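Local coordinates for general stress protein 26 (Bacillus anthracis, PDB 3EC6), which is of unknown function but binds flavin-adenine dinucleotide in a split-barrel fold related to pyridoxamine 5'-phosphate oxidase, at residues L4-K7 and I8-I12; T22-D26 and K27-A31; A45-R48 and Q49-K52. All coordinates share one frame; numbering follows the deposited sequence.

Interaction 1: L4-K7 and I8-I12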
loop_
_atom_site.group_PDB
_atom_site.type_symbol
_atom_site.label_atom_id
_atom_site.label_comp_id
_atom_site.label_asym_id
_atom_site.label_seq_id
_atom_site.Cartn_x
_atom_site.Cartn_y
_atom_site.Cartn_z
ATOM N N LEU A 4 -6.686 22.518 6.624
ATOM C CA LEU A 4 -6.439 21.068 6.693
ATOM C C LEU A 4 -7.636 20.229 6.313
ATOM O O LEU A 4 -7.503 19.315 5.508
ATOM C CB LEU A 4 -5.914 20.650 8.071
ATOM C CG LEU A 4 -5.588 19.163 8.259
ATOM C CD1 LEU A 4 -4.448 18.744 7.344
ATOM C CD2 LEU A 4 -5.190 18.888 9.660
ATOM N N LYS A 5 -8.815 20.480 6.903
ATOM C CA LYS A 5 -9.995 19.709 6.504
ATOM C C LYS A 5 -10.260 19.864 5.041
ATOM O O LYS A 5 -10.629 18.928 4.388
ATOM C CB LYS A 5 -11.272 20.068 7.268
ATOM C CG LYS A 5 -11.349 19.551 8.673
ATOM C CD LYS A 5 -12.708 19.872 9.238
ATOM C CE LYS A 5 -12.673 19.802 10.723
ATOM N NZ LYS A 5 -12.900 18.432 11.171
ATOM N N GLU A 6 -10.081 21.077 4.516
ATOM C CA GLU A 6 -10.295 21.261 3.095
ATOM C C GLU A 6 -9.235 20.542 2.242
ATOM O O GLU A 6 -9.582 19.937 1.235
ATOM C CB GLU A 6 -10.312 22.753 2.754
ATOM C CG GLU A 6 -10.423 23.008 1.286
ATOM C CD GLU A 6 -10.769 24.471 0.981
ATOM O OE1 GLU A 6 -10.605 25.342 1.874
ATOM O OE2 GLU A 6 -11.211 24.731 -0.159
ATOM N N LYS A 7 -7.973 20.622 2.657
ATOM C CA LYS A 7 -6.864 19.914 1.974
ATOM C C LYS A 7 -7.167 18.426 1.928
ATOM O O LYS A 7 -6.981 17.779 0.893
ATOM C CB LYS A 7 -5.516 20.132 2.688
ATOM C CG LYS A 7 -4.733 21.502 2.479
ATOM C CD LYS A 7 -3.566 21.611 3.526
ATOM C CE LYS A 7 -2.513 22.651 3.152
ATOM N NZ LYS A 7 -1.593 22.894 4.288
ATOM N N ILE A 8 -7.648 17.871 3.052
ATOM C CA ILE A 8 -7.999 16.439 3.114
ATOM C C ILE A 8 -9.189 16.085 2.248
ATOM O O ILE A 8 -9.168 15.125 1.509
ATOM C CB ILE A 8 -8.199 15.956 4.613
ATOM C CG1 ILE A 8 -6.846 16.033 5.330
ATOM C CG2 ILE A 8 -8.780 14.538 4.629
ATOM C CD1 ILE A 8 -6.950 15.951 6.832
ATOM N N THR A 9 -10.245 16.896 2.315
ATOM C CA THR A 9 -11.430 16.663 1.507
ATOM C C THR A 9 -11.145 16.696 -0.022
ATOM O O THR A 9 -11.711 15.856 -0.761
ATOM C CB THR A 9 -12.528 17.684 1.861
ATOM O OG1 THR A 9 -12.858 17.549 3.254
ATOM C CG2 THR A 9 -13.754 17.394 1.056
ATOM N N THR A 10 -10.254 17.610 -0.391
ATOM C CA THR A 10 -9.725 17.797 -1.762
ATOM C C THR A 10 -9.161 16.450 -2.244
ATOM O O THR A 10 -9.507 15.954 -3.344
ATOM C CB THR A 10 -8.653 18.916 -1.791
ATOM O OG1 THR A 10 -9.233 20.193 -1.441
ATOM C CG2 THR A 10 -7.993 19.022 -3.145
ATOM N N ILE A 11 -8.344 15.827 -1.379
ATOM C CA ILE A 11 -7.747 14.536 -1.718
ATOM C C ILE A 11 -8.811 13.489 -1.820
ATOM O O ILE A 11 -8.874 12.744 -2.802
ATOM C CB ILE A 11 -6.607 14.120 -0.732
ATOM C CG1 ILE A 11 -5.421 15.099 -0.800
ATOM C CG2 ILE A 11 -6.127 12.701 -1.030
ATOM C CD1 ILE A 11 -4.709 15.122 -2.148
ATOM N N ILE A 12 -9.658 13.384 -0.795
ATOM C CA ILE A 12 -10.734 12.432 -0.796
ATOM C C ILE A 12 -11.717 12.690 -2.007
ATOM O O ILE A 12 -12.283 11.747 -2.500
ATOM C CB ILE A 12 -11.432 12.378 0.608
ATOM C CG1 ILE A 12 -10.466 11.823 1.672
ATOM C CG2 ILE A 12 -12.699 11.490 0.624
ATOM C CD1 ILE A 12 -10.951 12.227 3.081
#
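Thr9 and Thr10 each bend a side-chain hydroxyl back onto a carbonyl one turn earlier in the amphipathic helix 4-13, the first helix of this flavin-binding split-barrel chain. Thr9 OG1 donates to Lys5 O at 2.9 Å, and Thr10 OG1 to Glu6 O at 2.7 Å. Both carbonyls also take the regular helical N-H of the same threonine, so two donors grip each oxygen. In either pair the amide and the hydroxyl approach from opposite faces of the carbonyl plane, and Thr10 OG1 stands well above it, 39° out. The torsions explain the reach: each OG1 sits beside its own backbone N and opposite its carbonyl carbon (chi1 -60° in Thr9, -64° in Thr10), which swings the hydroxyl toward the preceding turn.

The backbone ladder is completed by Ile8 N to Leu4 O at 2.9 Å and by a longer step, Ile11 N to Lys7 O at 3.3 Å. On the apolar side, Leu4 and Ile8 meet at an oblique angle, with Leu4 CG 3.8 Å from Ile8 CD1. Leu4 CD1 approaches the same methyl, so one branch of the leucine and its fork rest against the end of the isoleucine chain. The aliphatic chain of Ile8 also lies alongside the Leu4 carbonyl, with CG1 3.4 Å from Leu4 O.

Beyond this first shell, the buried flank lies against the sheet and the neighbouring loop residue Phe40: Ile8 reaches Ile78, Ile123 and Leu137, and Ile12 packs on Ile78 and Phe40. Tyr125 receives Leu4, Lys7 and Ile11. Glu6 and Thr10 lie on the exposed side, while Lys5 runs along the border, touching Phe40 and Leu137. Lys7 extends almost straight beyond CG, tying the helix to strand 135-138 through a salt bridge from NZ to Glu135 OE2.

Interaction 2: T22-D26 and K27-A31. With FAD (flavin-adenine dinucleotide), chain B.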
loop_
_atom_site.group_PDB
_atom_site.type_symbol
_atom_site.label_atom_id
_atom_site.label_comp_id
_atom_site.label_asym_id
_atom_site.label_seq_id
_atom_site.Cartn_x
_atom_site.Cartn_y
_atom_site.Cartn_z
ATOM N N THR A 22 -4.196 -4.230 5.449
ATOM C CA THR A 22 -4.761 -4.976 6.566
ATOM C C THR A 22 -3.679 -5.888 7.111
ATOM O O THR A 22 -2.547 -5.947 6.567
ATOM C CB THR A 22 -5.929 -5.887 6.074
ATOM O OG1 THR A 22 -5.473 -6.631 4.913
ATOM C CG2 THR A 22 -7.161 -5.042 5.684
ATOM N N VAL A 23 -3.976 -6.530 8.256
ATOM C CA VAL A 23 -3.105 -7.576 8.808
ATOM C C VAL A 23 -3.748 -8.930 8.557
ATOM O O VAL A 23 -4.948 -9.090 8.817
ATOM C CB VAL A 23 -2.910 -7.396 10.315
ATOM C CG1 VAL A 23 -1.995 -8.525 10.872
ATOM C CG2 VAL A 23 -2.347 -6.046 10.609
ATOM N N ARG A 24 -2.965 -9.876 8.031
ATOM C CA ARG A 24 -3.447 -11.183 7.511
ATOM C C ARG A 24 -2.522 -12.189 8.133
ATOM O O ARG A 24 -1.365 -12.341 7.712
ATOM C CB ARG A 24 -3.351 -11.265 5.974
ATOM C CG ARG A 24 -3.771 -12.641 5.382
ATOM C CD ARG A 24 -4.015 -12.626 3.881
ATOM N NE ARG A 24 -4.996 -11.628 3.547
ATOM C CZ ARG A 24 -5.286 -11.196 2.315
ATOM N NH1 ARG A 24 -4.703 -11.724 1.238
ATOM N NH2 ARG A 24 -6.198 -10.249 2.187
ATOM N N ASN A 25 -3.011 -12.856 9.162
ATOM C CA ASN A 25 -2.198 -13.874 9.820
ATOM C C ASN A 25 -0.866 -13.320 10.329
ATOM O O ASN A 25 0.208 -13.914 10.101
ATOM C CB ASN A 25 -1.938 -15.015 8.836
ATOM C CG ASN A 25 -3.165 -15.812 8.558
ATOM O OD1 ASN A 25 -3.968 -16.072 9.463
ATOM N ND2 ASN A 25 -3.345 -16.193 7.293
ATOM N N ASP A 26 -0.924 -12.143 10.960
ATOM C CA ASP A 26 0.259 -11.542 11.568
ATOM C C ASP A 26 1.296 -11.069 10.496
ATOM O O ASP A 26 2.490 -10.939 10.752
ATOM C CB ASP A 26 0.850 -12.567 12.523
ATOM C CG ASP A 26 1.641 -11.950 13.650
ATOM O OD1 ASP A 26 1.543 -10.722 13.862
ATOM O OD2 ASP A 26 2.370 -12.709 14.341
ATOM N N LYS A 27 0.814 -10.825 9.284
ATOM C CA LYS A 27 1.649 -10.269 8.214
ATOM C C LYS A 27 0.846 -9.169 7.518
ATOM O O LYS A 27 -0.390 -9.213 7.521
ATOM C CB LYS A 27 1.967 -11.350 7.187
ATOM C CG LYS A 27 2.688 -12.538 7.809
ATOM C CD LYS A 27 3.072 -13.532 6.737
ATOM C CE LYS A 27 1.956 -13.904 5.811
ATOM N NZ LYS A 27 2.407 -15.094 4.986
ATOM N N PRO A 28 1.535 -8.162 6.970
ATOM C CA PRO A 28 0.803 -7.097 6.292
ATOM C C PRO A 28 0.351 -7.535 4.888
ATOM O O PRO A 28 1.000 -8.347 4.208
ATOM C CB PRO A 28 1.840 -5.964 6.177
ATOM C CG PRO A 28 3.174 -6.745 5.997
ATOM C CD PRO A 28 2.998 -8.084 6.793
ATOM N N HIS A 29 -0.780 -6.991 4.470
ATOM C CA HIS A 29 -1.279 -7.206 3.110
ATOM C C HIS A 29 -1.851 -5.909 2.605
ATOM O O HIS A 29 -2.623 -5.249 3.313
ATOM C CB HIS A 29 -2.382 -8.241 3.086
ATOM C CG HIS A 29 -2.912 -8.469 1.706
ATOM N ND1 HIS A 29 -3.957 -7.736 1.168
ATOM C CD2 HIS A 29 -2.509 -9.329 0.734
ATOM C CE1 HIS A 29 -4.195 -8.163 -0.063
ATOM N NE2 HIS A 29 -3.330 -9.134 -0.345
ATOM N N SER A 30 -1.577 -5.590 1.353
ATOM C CA SER A 30 -2.074 -4.355 0.762
ATOM C C SER A 30 -2.694 -4.650 -0.591
ATOM O O SER A 30 -2.195 -5.464 -1.335
ATOM C CB SER A 30 -0.949 -3.357 0.559
ATOM O OG SER A 30 -0.481 -2.883 1.804
ATOM N N ALA A 31 -3.744 -3.915 -0.927
ATOM C CA ALA A 31 -4.419 -4.094 -2.216
ATOM C C ALA A 31 -4.826 -2.719 -2.730
ATOM O O ALA A 31 -5.217 -1.832 -1.951
ATOM C CB ALA A 31 -5.662 -4.982 -2.054
HETATM P PA FAD B . -8.703 -12.071 -2.790
HETATM O O1A FAD B . -9.679 -12.494 -1.702
HETATM O O2A FAD B . -9.238 -12.258 -4.198
HETATM O O5B FAD B . -7.337 -12.977 -2.773
HETATM C C5B FAD B . -6.285 -12.544 -3.603
HETATM C C4B FAD B . -5.139 -12.322 -2.639
HETATM O O4B FAD B . -4.672 -13.612 -2.192
HETATM C C3B FAD B . -4.001 -11.588 -3.341
HETATM O O3B FAD B . -3.990 -10.205 -2.989
HETATM C C2B FAD B . -2.777 -12.411 -2.940
HETATM O O2B FAD B . -2.165 -11.860 -1.785
HETATM C C1B FAD B . -3.324 -13.797 -2.592
HETATM N N9A FAD B . -3.289 -14.703 -3.768
HETATM C C8A FAD B . -3.338 -14.321 -5.089
HETATM N N7A FAD B . -3.270 -15.428 -5.869
HETATM C C5A FAD B . -3.194 -16.512 -5.075
HETATM C C6A FAD B . -3.106 -17.868 -5.387
HETATM N N6A FAD B . -2.792 -18.223 -6.643
HETATM N N1A FAD B . -3.022 -18.773 -4.343
HETATM C C2A FAD B . -3.032 -18.335 -3.020
HETATM N N3A FAD B . -3.123 -16.978 -2.723
HETATM C C4A FAD B . -3.205 -16.080 -3.746
HETATM N N1 FAD B . -11.223 -5.066 -5.892
HETATM C C2 FAD B . -12.411 -4.800 -5.244
HETATM O O2 FAD B . -12.992 -5.786 -4.779
HETATM N N3 FAD B . -12.875 -3.515 -5.089
HETATM C C4 FAD B . -12.182 -2.451 -5.625
HETATM O O4 FAD B . -12.620 -1.274 -5.478
HETATM C C4X FAD B . -11.000 -2.700 -6.352
HETATM N N5 FAD B . -10.312 -1.631 -6.904
HETATM C C5X FAD B . -9.152 -1.897 -7.619
HETATM C C6 FAD B . -8.489 -0.792 -8.189
HETATM C C7 FAD B . -7.303 -1.059 -8.879
HETATM C C7M FAD B . -6.585 0.113 -9.505
HETATM C C8 FAD B . -6.799 -2.373 -8.999
HETATM C C8M FAD B . -5.498 -2.685 -9.723
HETATM C C9 FAD B . -7.447 -3.450 -8.381
HETATM C C9A FAD B . -8.652 -3.210 -7.693
HETATM N N10 FAD B . -9.324 -4.270 -7.096
HETATM C C10 FAD B . -10.526 -4.009 -6.439
HETATM C "C1'" FAD B . -8.796 -5.665 -7.028
HETATM C "C2'" FAD B . -8.066 -5.988 -5.716
HETATM O "O2'" FAD B . -6.947 -5.118 -5.523
HETATM C "C3'" FAD B . -7.520 -7.413 -5.828
HETATM O "O3'" FAD B . -8.647 -8.265 -6.095
HETATM C "C4'" FAD B . -6.813 -7.849 -4.552
HETATM O "O4'" FAD B . -6.055 -9.088 -4.743
HETATM C "C5'" FAD B . -7.834 -8.054 -3.419
HETATM O "O5'" FAD B . -7.152 -8.521 -2.265
HETATM P P FAD B . -7.927 -9.674 -1.448
HETATM O O1P FAD B . -7.015 -10.311 -0.405
HETATM O O2P FAD B . -9.287 -9.237 -0.982
HETATM O O3P FAD B . -8.098 -10.626 -2.723
#
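Arg24 lays its guanidinium flat on the imidazole of His29, the two centres 3.7 Å apart and the planes inclined by 24°. The overlap is offset, with NH1 over the rim of the ring near CD2. A bend at chi3 (-56°) turns the end of the arginine toward the cofactor, where NH2 donates to FAD O1P at 2.7 Å and NH1 adds a weak bond to the same oxygen. His29 presents its edge to the adenosine ribose: NE2 donates to FAD O3B, which lies in the ring plane, at 2.9 Å. On its other nitrogen, ND1 is bonded to Lys52 NZ, and Asp55 holds Arg24 NE in a salt bridge, so Asp55 and Lys52, the latter itself in contact with FAD, would help hold the two flat groups in place.

These side chains rise from one face of a beta hairpin, strands 17-24 and 27-38 of the split barrel. Thr22 and His29 form an antiparallel hydrogen-bonded pair, with Thr22 N to His29 O at 2.8 Å and His29 N to Thr22 O at 2.9 Å. Val23 and Pro28, the non-hydrogen-bonded pair, point to the other face and pack against Pro28 and Thr22 of the second subunit, respectively.

Toward the turn the geometry slackens. Arg24 N still donates to Lys27 O at 2.7 Å, but the return bond from Lys27 N to Arg24 O is 3.1 Å long and bent to 138°. Asn25 and Asp26, both exposed, carry the chain round with positive phi angles. The Lys27 chain, bent at chi3, runs past Arg24 O, while Asp26 O is bonded to Asn59 of the second subunit.

Interaction 3: A45-R48 and Q49-K52. With FAD (flavin-adenine dinucleotide), chain B.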
loop_
_atom_site.group_PDB
_atom_site.type_symbol
_atom_site.label_atom_id
_atom_site.label_comp_id
_atom_site.label_asym_id
_atom_site.label_seq_id
_atom_site.Cartn_x
_atom_site.Cartn_y
_atom_site.Cartn_z
ATOM N N ALA A 45 -16.039 -0.839 -2.057
ATOM C CA ALA A 45 -16.960 -1.870 -2.518
ATOM C C ALA A 45 -16.160 -3.098 -2.852
ATOM O O ALA A 45 -15.130 -3.015 -3.568
ATOM C CB ALA A 45 -17.723 -1.342 -3.744
ATOM N N THR A 46 -16.595 -4.263 -2.356
ATOM C CA THR A 46 -15.865 -5.490 -2.640
ATOM C C THR A 46 -16.795 -6.697 -2.575
ATOM O O THR A 46 -17.991 -6.554 -2.216
ATOM C CB THR A 46 -14.574 -5.642 -1.765
ATOM O OG1 THR A 46 -13.732 -6.628 -2.358
ATOM C CG2 THR A 46 -14.915 -6.020 -0.330
ATOM N N ASP A 47 -16.232 -7.865 -2.853
ATOM C CA ASP A 47 -16.985 -9.114 -2.776
ATOM C C ASP A 47 -16.896 -9.613 -1.334
ATOM O O ASP A 47 -15.813 -9.549 -0.678
ATOM C CB ASP A 47 -16.317 -10.121 -3.723
ATOM C CG ASP A 47 -16.885 -11.531 -3.586
ATOM O OD1 ASP A 47 -17.904 -11.840 -4.216
ATOM O OD2 ASP A 47 -16.280 -12.343 -2.841
ATOM N N ARG A 48 -18.016 -10.124 -0.824
ATOM C CA ARG A 48 -18.039 -10.542 0.592
ATOM C C ARG A 48 -17.139 -11.735 0.932
ATOM O O ARG A 48 -16.781 -11.903 2.102
ATOM C CB ARG A 48 -19.449 -10.796 1.092
ATOM C CG ARG A 48 -20.032 -12.044 0.616
ATOM C CD ARG A 48 -21.251 -12.388 1.525
ATOM N NE ARG A 48 -22.373 -11.485 1.260
ATOM C CZ ARG A 48 -22.930 -10.653 2.151
ATOM N NH1 ARG A 48 -22.491 -10.538 3.422
ATOM N NH2 ARG A 48 -23.935 -9.893 1.752
ATOM N N GLN A 49 -16.705 -12.481 -0.076
ATOM C CA GLN A 49 -15.763 -13.566 0.164
ATOM C C GLN A 49 -14.283 -13.157 0.071
ATOM O O GLN A 49 -13.395 -14.030 0.184
ATOM C CB GLN A 49 -16.060 -14.747 -0.769
ATOM C CG GLN A 49 -17.467 -15.320 -0.657
ATOM C CD GLN A 49 -17.859 -15.667 0.783
ATOM O OE1 GLN A 49 -19.014 -15.494 1.161
ATOM N NE2 GLN A 49 -16.907 -16.163 1.573
ATOM N N SER A 50 -14.030 -11.869 -0.118
ATOM C CA SER A 50 -12.681 -11.320 -0.190
ATOM C C SER A 50 -11.854 -11.645 1.040
ATOM O O SER A 50 -12.358 -11.638 2.157
ATOM C CB SER A 50 -12.768 -9.802 -0.344
ATOM O OG SER A 50 -13.082 -9.515 -1.669
ATOM N N LYS A 51 -10.574 -11.941 0.816
ATOM C CA LYS A 51 -9.667 -12.147 1.931
ATOM C C LYS A 51 -9.528 -10.877 2.764
ATOM O O LYS A 51 -9.302 -10.969 3.941
ATOM C CB LYS A 51 -8.306 -12.688 1.479
ATOM C CG LYS A 51 -8.332 -14.145 1.038
ATOM C CD LYS A 51 -6.968 -14.455 0.357
ATOM C CE LYS A 51 -7.028 -15.653 -0.588
ATOM N NZ LYS A 51 -7.289 -16.907 0.164
ATOM N N LYS A 52 -9.700 -9.702 2.156
ATOM C CA LYS A 52 -9.641 -8.463 2.952
ATOM C C LYS A 52 -10.756 -8.463 3.979
ATOM O O LYS A 52 -10.588 -7.976 5.077
ATOM C CB LYS A 52 -9.786 -7.219 2.078
ATOM C CG LYS A 52 -8.741 -7.083 1.000
ATOM C CD LYS A 52 -7.318 -7.009 1.586
ATOM C CE LYS A 52 -6.752 -5.653 1.585
ATOM N NZ LYS A 52 -5.420 -5.647 2.241
HETATM P PA FAD B . -8.703 -12.071 -2.790
HETATM O O1A FAD B . -9.679 -12.494 -1.702
HETATM O O2A FAD B . -9.238 -12.258 -4.198
HETATM O O5B FAD B . -7.337 -12.977 -2.773
HETATM C C5B FAD B . -6.285 -12.544 -3.603
HETATM C C4B FAD B . -5.139 -12.322 -2.639
HETATM O O4B FAD B . -4.672 -13.612 -2.192
HETATM C C3B FAD B . -4.001 -11.588 -3.341
HETATM O O3B FAD B . -3.990 -10.205 -2.989
HETATM C C2B FAD B . -2.777 -12.411 -2.940
HETATM O O2B FAD B . -2.165 -11.860 -1.785
HETATM C C1B FAD B . -3.324 -13.797 -2.592
HETATM N N9A FAD B . -3.289 -14.703 -3.768
HETATM C C8A FAD B . -3.338 -14.321 -5.089
HETATM N N7A FAD B . -3.270 -15.428 -5.869
HETATM C C5A FAD B . -3.194 -16.512 -5.075
HETATM C C6A FAD B . -3.106 -17.868 -5.387
HETATM N N6A FAD B . -2.792 -18.223 -6.643
HETATM N N1A FAD B . -3.022 -18.773 -4.343
HETATM C C2A FAD B . -3.032 -18.335 -3.020
HETATM N N3A FAD B . -3.123 -16.978 -2.723
HETATM C C4A FAD B . -3.205 -16.080 -3.746
HETATM N N1 FAD B . -11.223 -5.066 -5.892
HETATM C C2 FAD B . -12.411 -4.800 -5.244
HETATM O O2 FAD B . -12.992 -5.786 -4.779
HETATM N N3 FAD B . -12.875 -3.515 -5.089
HETATM C C4 FAD B . -12.182 -2.451 -5.625
HETATM O O4 FAD B . -12.620 -1.274 -5.478
HETATM C C4X FAD B . -11.000 -2.700 -6.352
HETATM N N5 FAD B . -10.312 -1.631 -6.904
HETATM C C5X FAD B . -9.152 -1.897 -7.619
HETATM C C6 FAD B . -8.489 -0.792 -8.189
HETATM C C7 FAD B . -7.303 -1.059 -8.879
HETATM C C7M FAD B . -6.585 0.113 -9.505
HETATM C C8 FAD B . -6.799 -2.373 -8.999
HETATM C C8M FAD B . -5.498 -2.685 -9.723
HETATM C C9 FAD B . -7.447 -3.450 -8.381
HETATM C C9A FAD B . -8.652 -3.210 -7.693
HETATM N N10 FAD B . -9.324 -4.270 -7.096
HETATM C C10 FAD B . -10.526 -4.009 -6.439
HETATM C "C1'" FAD B . -8.796 -5.665 -7.028
HETATM C "C2'" FAD B . -8.066 -5.988 -5.716
HETATM O "O2'" FAD B . -6.947 -5.118 -5.523
HETATM C "C3'" FAD B . -7.520 -7.413 -5.828
HETATM O "O3'" FAD B . -8.647 -8.265 -6.095
HETATM C "C4'" FAD B . -6.813 -7.849 -4.552
HETATM O "O4'" FAD B . -6.055 -9.088 -4.743
HETATM C "C5'" FAD B . -7.834 -8.054 -3.419
HETATM O "O5'" FAD B . -7.152 -8.521 -2.265
HETATM P P FAD B . -7.927 -9.674 -1.448
HETATM O O1P FAD B . -7.015 -10.311 -0.405
HETATM O O2P FAD B . -9.287 -9.237 -0.982
HETATM O O3P FAD B . -8.098 -10.626 -2.723
HETATM O O HOH W 1 -14.411 -13.137 3.364
#
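Asp47 and Ser50 close a type I beta turn that carries the chain from strand 41-47 into helix 51-58. Its backbone bond runs from Ser50 N to Asp47 O at 3.0 Å, and in the conformer described Ser50 OG donates to the same carbonyl at 2.9 Å. The amide comes from 53° out of the carbonyl plane, the hydroxyl from much nearer to it. Ser50 stands at the N-cap position, yet in this conformer its hydroxyl makes no capping bond: chi1 near -78° turns OG back over the turn, toward Asp47 O.

The Asp47 carboxylate makes a second side-chain bond within the turn. OD2 accepts from Gln49 N at 2.8 Å, met from above the carboxylate plane, and this closes an Asx turn. A water spans the outer side, donating to both Arg48 O and Ser50 O. Arg48 runs past the Gln49 amide, and its guanidinium forms a salt bridge with Glu88.

Contacts with the flavin cofactor fall at both ends. At the isoalloxazine, FAD N3 donates almost straight to Ala45 O, 2.8 Å away at 175°, while Thr46 OG1 donates to FAD O2 at 2.7 Å. At the diphosphate the helix start supplies backbone amides: Lys51 N binds FAD O1A at 2.7 Å and Lys52 N reaches FAD O2P at 3.2 Å. Lys52 also lays CG against O2P, and its amino group goes on to Thr22 and Leu20 O.

Read chemically, the strand end matches the polar edge of the pyrimidine ring with one acceptor and one donor, and the positive end of the helix dipole, with Arg24 nearby, would probably offset the negative charge of the diphosphate; the lysine ammonium groups stand farther off.

Along the chain the contacts come in series: helix 4-13, then the hairpin of strands 17-24 and 27-38, then the passage from strand 41-47 into helix 51-58. Interaction 1 lies on the opposite side of the chain's centre from the other two, with its centre about 27 Å from each of theirs. Interactions 2 and 3 are neighbours, centres about 14 Å apart, on adjoining strands 27-38 and 41-47 of one antiparallel sheet. The Lys52 side chain bridges them. The two therefore form adjacent walls of one FAD site, which Glu79 of the second subunit helps complete, while the helix of interaction 1 packs on another part of the barrel, with the Leu4 side chain about 10 Å from a bound FAD.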